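Local coordinates for protein thioredoxin reductase (Streptococcus pyogenes, PDB 5UWY) that probably uses NADPH, by way of a bound FAD and a redox-active disulfide, to reduce thioredoxin, at residues Leu8-Gly13 with Ile108-Lys113. Sequence-based numbering, arbitrary orientation.
Sequences LIIGSG and IATGAK. With FAD (flavin-adenine dinucleotide), chain B.
Ile10 and Ala109 are joined by the one hydrogen bond between 8-13 and 108-113: Ala109 N reaches Ile10 O at 2.7 Å, tilted 18° from the carbonyl plane. It is the last rung of a parallel pairing in which Ile10 sits beside Ile108, and past it both chains leave the sheet. A weaker CH...O contact follows, with Gly11 CA 3.5 Å from Ala109 O and the angle at the hydrogen 163°. Glycine at this point brings the two backbones close together.

The apolar contacts fall on two sides of this backbone junction. On one, Ile10 and Thr110 lie side by side and meet methyl to methyl, CG2 of Ile10 being 3.6 Å from CG2 of Thr110. Chi1 of 48° sets Thr110 OG1 between the backbone N and the carbonyl carbon, hydrogen-bonded to Val242 O, and puts CG2 beside the backbone N, facing Ile10. On the other, Ile9 CG2 touches Ala109 CB at 4.1 Å.

FAD lies along Gly11-Gly13 and along Ala109-Ala112. Thr110 CB packs 3.7 Å from C8A of the adenine. Two glycines present their CA atoms to the pyrophosphate, Gly13 CA 3.4 Å from O2P and Gly111 CA 3.3 Å from O3P. Gly11 and Gly13 fit the GxGxxG turn of a Rossmann-type dinucleotide-binding fold, with Gly13 as N-cap of helix 14-25.

Within the parallel sheet, strand 5-10 runs between 30-34 and 105-108; Ile9 packs on Ala19 and Ala20 of helix 14-25, while Ile10 touches Val82.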
loop_
_atom_site.group_PDB
_atom_site.type_symbol
_atom_site.label_atom_id
_atom_site.label_comp_id
_atom_site.label_asym_id
_atom_site.label_seq_id
_atom_site.Cartn_x
_atom_site.Cartn_y
_atom_site.Cartn_z
ATOM N N LEU A 8 7.320 -16.335 -10.364
ATOM C CA LEU A 8 8.327 -16.478 -9.325
ATOM C C LEU A 8 8.616 -15.101 -8.744
ATOM O O LEU A 8 8.764 -14.122 -9.487
ATOM C CB LEU A 8 9.612 -17.122 -9.849
ATOM C CG LEU A 8 9.513 -18.626 -10.128
ATOM C CD1 LEU A 8 10.505 -19.075 -11.214
ATOM C CD2 LEU A 8 9.629 -19.452 -8.862
ATOM N N ILE A 9 8.673 -15.027 -7.417
ATOM C CA ILE A 9 8.915 -13.784 -6.698
ATOM C C ILE A 9 10.256 -13.899 -5.990
ATOM O O ILE A 9 10.452 -14.784 -5.145
ATOM C CB ILE A 9 7.784 -13.480 -5.706
ATOM C CG1 ILE A 9 6.470 -13.288 -6.459
ATOM C CG2 ILE A 9 8.116 -12.247 -4.881
ATOM C CD1 ILE A 9 5.260 -13.643 -5.655
ATOM N N ILE A 10 11.179 -13.008 -6.342
ATOM C CA ILE A 10 12.508 -12.976 -5.744
ATOM C C ILE A 10 12.418 -12.095 -4.503
ATOM O O ILE A 10 12.365 -10.870 -4.598
ATOM C CB ILE A 10 13.559 -12.461 -6.729
ATOM C CG1 ILE A 10 13.305 -13.014 -8.133
ATOM C CG2 ILE A 10 14.948 -12.826 -6.256
ATOM C CD1 ILE A 10 13.450 -14.509 -8.240
ATOM N N GLY A 11 12.397 -12.724 -3.330
ATOM C CA GLY A 11 12.340 -11.984 -2.086
ATOM C C GLY A 11 11.096 -12.268 -1.271
ATOM O O GLY A 11 10.006 -12.427 -1.830
ATOM N N SER A 12 11.244 -12.327 0.052
ATOM C CA SER A 12 10.148 -12.608 0.975
ATOM C C SER A 12 10.051 -11.526 2.045
ATOM O O SER A 12 10.096 -11.790 3.248
ATOM C CB SER A 12 10.317 -13.980 1.618
ATOM O OG SER A 12 9.281 -14.258 2.531
ATOM N N GLY A 13 9.919 -10.280 1.611
ATOM C CA GLY A 13 9.560 -9.204 2.501
ATOM C C GLY A 13 8.067 -8.963 2.440
ATOM O O GLY A 13 7.309 -9.792 1.927
ATOM N N ILE A 108 10.364 -8.879 -8.841
ATOM C CA ILE A 108 11.583 -8.618 -8.082
ATOM C C ILE A 108 11.208 -7.873 -6.807
ATOM O O ILE A 108 10.691 -6.751 -6.859
ATOM C CB ILE A 108 12.593 -7.822 -8.918
ATOM C CG1 ILE A 108 12.739 -8.480 -10.291
ATOM C CG2 ILE A 108 13.935 -7.747 -8.201
ATOM C CD1 ILE A 108 14.029 -8.180 -10.984
ATOM N N ALA A 109 11.464 -8.503 -5.662
ATOM C CA ALA A 109 11.099 -7.966 -4.357
ATOM C C ALA A 109 12.254 -8.139 -3.383
ATOM O O ALA A 109 12.061 -8.465 -2.208
ATOM C CB ALA A 109 9.836 -8.637 -3.821
ATOM N N THR A 110 13.475 -7.924 -3.869
ATOM C CA THR A 110 14.671 -8.153 -3.070
ATOM C C THR A 110 14.968 -7.021 -2.097
ATOM O O THR A 110 15.866 -7.168 -1.260
ATOM C CB THR A 110 15.878 -8.371 -3.987
ATOM O OG1 THR A 110 15.904 -7.356 -4.997
ATOM C CG2 THR A 110 15.796 -9.734 -4.653
ATOM N N GLY A 111 14.251 -5.904 -2.189
ATOM C CA GLY A 111 14.417 -4.809 -1.254
ATOM C C GLY A 111 15.797 -4.184 -1.330
ATOM O O GLY A 111 16.484 -4.227 -2.357
ATOM N N ALA A 112 16.210 -3.590 -0.212
ATOM C CA ALA A 112 17.508 -2.945 -0.104
ATOM C C ALA A 112 18.126 -3.307 1.240
ATOM O O ALA A 112 17.576 -4.102 2.011
ATOM C CB ALA A 112 17.389 -1.425 -0.270
ATOM N N LYS A 113 19.287 -2.719 1.516
ATOM C CA LYS A 113 19.971 -2.911 2.787
ATOM C C LYS A 113 20.542 -1.580 3.247
ATOM O O LYS A 113 21.195 -0.875 2.470
ATOM C CB LYS A 113 21.088 -3.958 2.676
HETATM P PA FAD B . 12.874 -6.351 2.049
HETATM O O1A FAD B . 11.928 -6.794 3.106
HETATM O O2A FAD B . 14.146 -5.646 2.530
HETATM O O5B FAD B . 13.313 -7.549 1.155
HETATM C C5B FAD B . 14.552 -8.244 1.400
HETATM C C4B FAD B . 14.369 -9.709 1.119
HETATM O O4B FAD B . 15.002 -10.037 -0.142
HETATM C C3B FAD B . 14.973 -10.644 2.172
HETATM O O3B FAD B . 14.059 -11.674 2.539
HETATM C C2B FAD B . 16.224 -11.189 1.478
HETATM O O2B FAD B . 16.542 -12.495 1.948
HETATM C C1B FAD B . 15.749 -11.217 0.027
HETATM N N9A FAD B . 16.816 -11.253 -0.974
HETATM C C8A FAD B . 17.681 -10.247 -1.320
HETATM N N7A FAD B . 18.538 -10.572 -2.261
HETATM C C5A FAD B . 18.209 -11.884 -2.555
HETATM C C6A FAD B . 18.744 -12.811 -3.473
HETATM N N6A FAD B . 19.761 -12.538 -4.292
HETATM N N1A FAD B . 18.184 -14.042 -3.515
HETATM C C2A FAD B . 17.165 -14.318 -2.697
HETATM N N3A FAD B . 16.581 -13.526 -1.797
HETATM C C4A FAD B . 17.154 -12.318 -1.776
HETATM N N1 FAD B . 9.125 -0.559 8.294
HETATM C C2 FAD B . 8.012 0.070 8.775
HETATM O O2 FAD B . 6.938 0.051 8.161
HETATM N N3 FAD B . 8.076 0.744 9.982
HETATM C C4 FAD B . 9.187 0.864 10.789
HETATM O O4 FAD B . 9.120 1.491 11.845
HETATM C C4X FAD B . 10.366 0.198 10.268
HETATM N N5 FAD B . 11.465 0.262 10.966
HETATM C C5X FAD B . 12.591 -0.370 10.469
HETATM C C6 FAD B . 13.771 -0.309 11.208
HETATM C C7 FAD B . 14.931 -0.928 10.759
HETATM C C7M FAD B . 16.186 -0.839 11.586
HETATM C C8 FAD B . 14.915 -1.628 9.540
HETATM C C8M FAD B . 16.155 -2.310 9.025
HETATM C C9 FAD B . 13.738 -1.692 8.799
HETATM C C9A FAD B . 12.579 -1.070 9.253
HETATM N N10 FAD B . 11.373 -1.102 8.519
HETATM C C10 FAD B . 10.239 -0.487 9.008
HETATM C "C1'" FAD B . 11.280 -1.851 7.253
HETATM C "C2'" FAD B . 11.351 -0.977 6.004
HETATM O "O2'" FAD B . 10.060 -0.472 5.661
HETATM C "C3'" FAD B . 11.871 -1.819 4.838
HETATM O "O3'" FAD B . 12.276 -0.926 3.809
HETATM C "C4'" FAD B . 10.888 -2.838 4.248
HETATM O "O4'" FAD B . 10.773 -3.958 5.126
HETATM C "C5'" FAD B . 11.313 -3.313 2.873
HETATM O "O5'" FAD B . 10.357 -4.276 2.379
HETATM P P FAD B . 10.588 -5.028 1.008
HETATM O O1P FAD B . 10.372 -4.045 -0.147
HETATM O O2P FAD B . 9.786 -6.271 0.885
HETATM O O3P FAD B . 12.139 -5.380 1.035
#